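PDB 1G0D: protein-glutamine gamma-glutamyltransferase from Pagrus major, which catalyses calcium-dependent cross-linking of proteins, probably joining peptide-bound glutamines to lysine side chains or other primary amines with release of ammonia. Local coordinates for residues Leu473-Ile477 and Val561-Ala567. Residues are numbered along the deposited sequence; the frame is centred on the assembly and turned at random.
Sequences LQLSI and VKALLDA
Two strands face each other across the core of a beta-sandwich in the third, immunoglobulin-like domain (beta-barrel 1) of this transglutaminase. Leu473-Ile477 belongs to an edge strand of one sheet, beside strand 488-496; Val561-Asp566 runs inside the other sheet, between strands 573-581 and 502-513, and Ala567 follows in the loop. Both are extended and nearly antiparallel, at 165° between their N-to-C directions, with axes 7.9 Å apart at closest. No hydrogen bond joins them; side chains bridge the gap, packing on each other and on the facing backbone. The CA register pairs Leu473 with Ala567, Leu475 with Leu565 (both 7.3 Å) and Ile477 with Val561 (7.7 Å). Residues alternate: odd-numbered ones point CB toward the facing strand, even-numbered ones away, so that Lys562 and Asp566 form salt bridges with Asp326 and Arg410 on the outer face.

Leu475 fills the centre. With chi1 at t and chi2 at p, it sends CD2 down to 3.3 Å from CB of Leu565 and 4.0 Å from CB of Ala563, whose small side chain lets it come close to the backbone, 3.6 Å from Ala563 O. Leu565 reaches back beside it, its CD1 lying 3.5 Å from CG of Leu473, and Leu506 touches both Leu475 and Leu565. At the other end sits Ile477, which with Ser476 belongs to a GTP-binding site inferred from related proteins; Val561 packs against Ile580, likewise assigned to GTP binding by similarity. The mt rotamer of Ile477 drops CD1 over the facing chain, 4.0 Å from Val561 CG1 and 3.5 Å from Val561 O.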
loop_
_atom_site.group_PDB
_atom_site.type_symbol
_atom_site.label_atom_id
_atom_site.label_comp_id
_atom_site.label_asym_id
_atom_site.label_seq_id
_atom_site.Cartn_x
_atom_site.Cartn_y
_atom_site.Cartn_z
ATOM N N LEU A 473 -24.080 -32.323 -9.976
ATOM C CA LEU A 473 -23.111 -32.408 -8.907
ATOM C C LEU A 473 -22.570 -31.023 -8.538
ATOM O O LEU A 473 -22.302 -30.200 -9.412
ATOM C CB LEU A 473 -21.977 -33.335 -9.326
ATOM C CG LEU A 473 -21.985 -34.808 -8.861
ATOM C CD1 LEU A 473 -23.323 -35.209 -8.280
ATOM C CD2 LEU A 473 -21.642 -35.705 -10.053
ATOM N N GLN A 474 -22.414 -30.771 -7.241
ATOM C CA GLN A 474 -21.898 -29.495 -6.764
ATOM C C GLN A 474 -20.892 -29.741 -5.663
ATOM O O GLN A 474 -21.224 -30.263 -4.605
ATOM C CB GLN A 474 -23.034 -28.617 -6.245
ATOM C CG GLN A 474 -24.157 -28.387 -7.259
ATOM C CD GLN A 474 -23.710 -27.593 -8.494
ATOM O OE1 GLN A 474 -24.414 -27.549 -9.513
ATOM N NE2 GLN A 474 -22.535 -26.966 -8.406
ATOM N N LEU A 475 -19.653 -29.349 -5.918
ATOM C CA LEU A 475 -18.556 -29.560 -4.977
ATOM C C LEU A 475 -18.287 -28.293 -4.182
ATOM O O LEU A 475 -18.361 -27.204 -4.721
ATOM C CB LEU A 475 -17.299 -29.975 -5.766
ATOM C CG LEU A 475 -16.187 -30.850 -5.173
ATOM C CD1 LEU A 475 -16.724 -31.983 -4.322
ATOM C CD2 LEU A 475 -15.363 -31.397 -6.314
ATOM N N SER A 476 -17.974 -28.439 -2.898
ATOM C CA SER A 476 -17.694 -27.290 -2.047
ATOM C C SER A 476 -16.871 -27.712 -0.839
ATOM O O SER A 476 -17.037 -28.826 -0.371
ATOM C CB SER A 476 -19.010 -26.658 -1.579
ATOM O OG SER A 476 -19.634 -27.423 -0.556
ATOM N N ILE A 477 -15.986 -26.838 -0.354
ATOM C CA ILE A 477 -15.134 -27.117 0.812
ATOM C C ILE A 477 -15.544 -26.183 1.923
ATOM O O ILE A 477 -15.842 -25.024 1.658
ATOM C CB ILE A 477 -13.630 -26.888 0.488
ATOM C CG1 ILE A 477 -13.194 -27.859 -0.602
ATOM C CG2 ILE A 477 -12.771 -27.125 1.701
ATOM C CD1 ILE A 477 -12.072 -27.349 -1.426
ATOM N N VAL A 561 -6.753 -26.329 0.212
ATOM C CA VAL A 561 -7.440 -27.604 0.050
ATOM C C VAL A 561 -8.074 -27.623 -1.329
ATOM O O VAL A 561 -8.637 -26.617 -1.756
ATOM C CB VAL A 561 -8.542 -27.770 1.096
ATOM C CG1 VAL A 561 -9.275 -29.093 0.891
ATOM C CG2 VAL A 561 -7.932 -27.697 2.485
ATOM N N LYS A 562 -7.952 -28.744 -2.038
ATOM C CA LYS A 562 -8.533 -28.897 -3.381
ATOM C C LYS A 562 -9.373 -30.159 -3.480
ATOM O O LYS A 562 -9.102 -31.152 -2.831
ATOM C CB LYS A 562 -7.441 -28.963 -4.442
ATOM C CG LYS A 562 -6.491 -27.797 -4.392
ATOM C CD LYS A 562 -5.483 -27.891 -5.532
ATOM C CE LYS A 562 -4.556 -26.696 -5.583
ATOM N NZ LYS A 562 -3.858 -26.665 -6.889
ATOM N N ALA A 563 -10.405 -30.137 -4.288
ATOM C CA ALA A 563 -11.208 -31.334 -4.389
ATOM C C ALA A 563 -11.539 -31.487 -5.849
ATOM O O ALA A 563 -11.835 -30.506 -6.529
ATOM C CB ALA A 563 -12.479 -31.205 -3.559
ATOM N N LEU A 564 -11.435 -32.714 -6.341
ATOM C CA LEU A 564 -11.732 -33.014 -7.741
ATOM C C LEU A 564 -12.873 -34.000 -7.668
ATOM O O LEU A 564 -12.887 -34.875 -6.808
ATOM C CB LEU A 564 -10.529 -33.687 -8.401
ATOM C CG LEU A 564 -10.154 -33.427 -9.851
ATOM C CD1 LEU A 564 -10.539 -34.621 -10.665
ATOM C CD2 LEU A 564 -10.793 -32.161 -10.367
ATOM N N LEU A 565 -13.843 -33.870 -8.547
ATOM C CA LEU A 565 -14.963 -34.791 -8.527
ATOM C C LEU A 565 -15.075 -35.247 -9.946
ATOM O O LEU A 565 -15.636 -34.525 -10.752
ATOM C CB LEU A 565 -16.242 -34.055 -8.151
ATOM C CG LEU A 565 -17.368 -34.661 -7.315
ATOM C CD1 LEU A 565 -18.576 -34.876 -8.190
ATOM C CD2 LEU A 565 -16.925 -35.940 -6.686
ATOM N N ASP A 566 -14.522 -36.399 -10.299
ATOM C CA ASP A 566 -14.704 -36.778 -11.673
ATOM C C ASP A 566 -16.114 -37.265 -11.823
ATOM O O ASP A 566 -16.488 -38.380 -11.435
ATOM C CB ASP A 566 -13.720 -37.813 -12.151
ATOM C CG ASP A 566 -13.281 -37.532 -13.570
ATOM O OD1 ASP A 566 -12.060 -37.640 -13.855
ATOM O OD2 ASP A 566 -14.172 -37.179 -14.389
ATOM N N ALA A 567 -16.898 -36.346 -12.369
ATOM C CA ALA A 567 -18.306 -36.523 -12.601
ATOM C C ALA A 567 -18.604 -37.491 -13.730
ATOM O O ALA A 567 -18.197 -37.280 -14.878
ATOM C CB ALA A 567 -18.955 -35.150 -12.896
#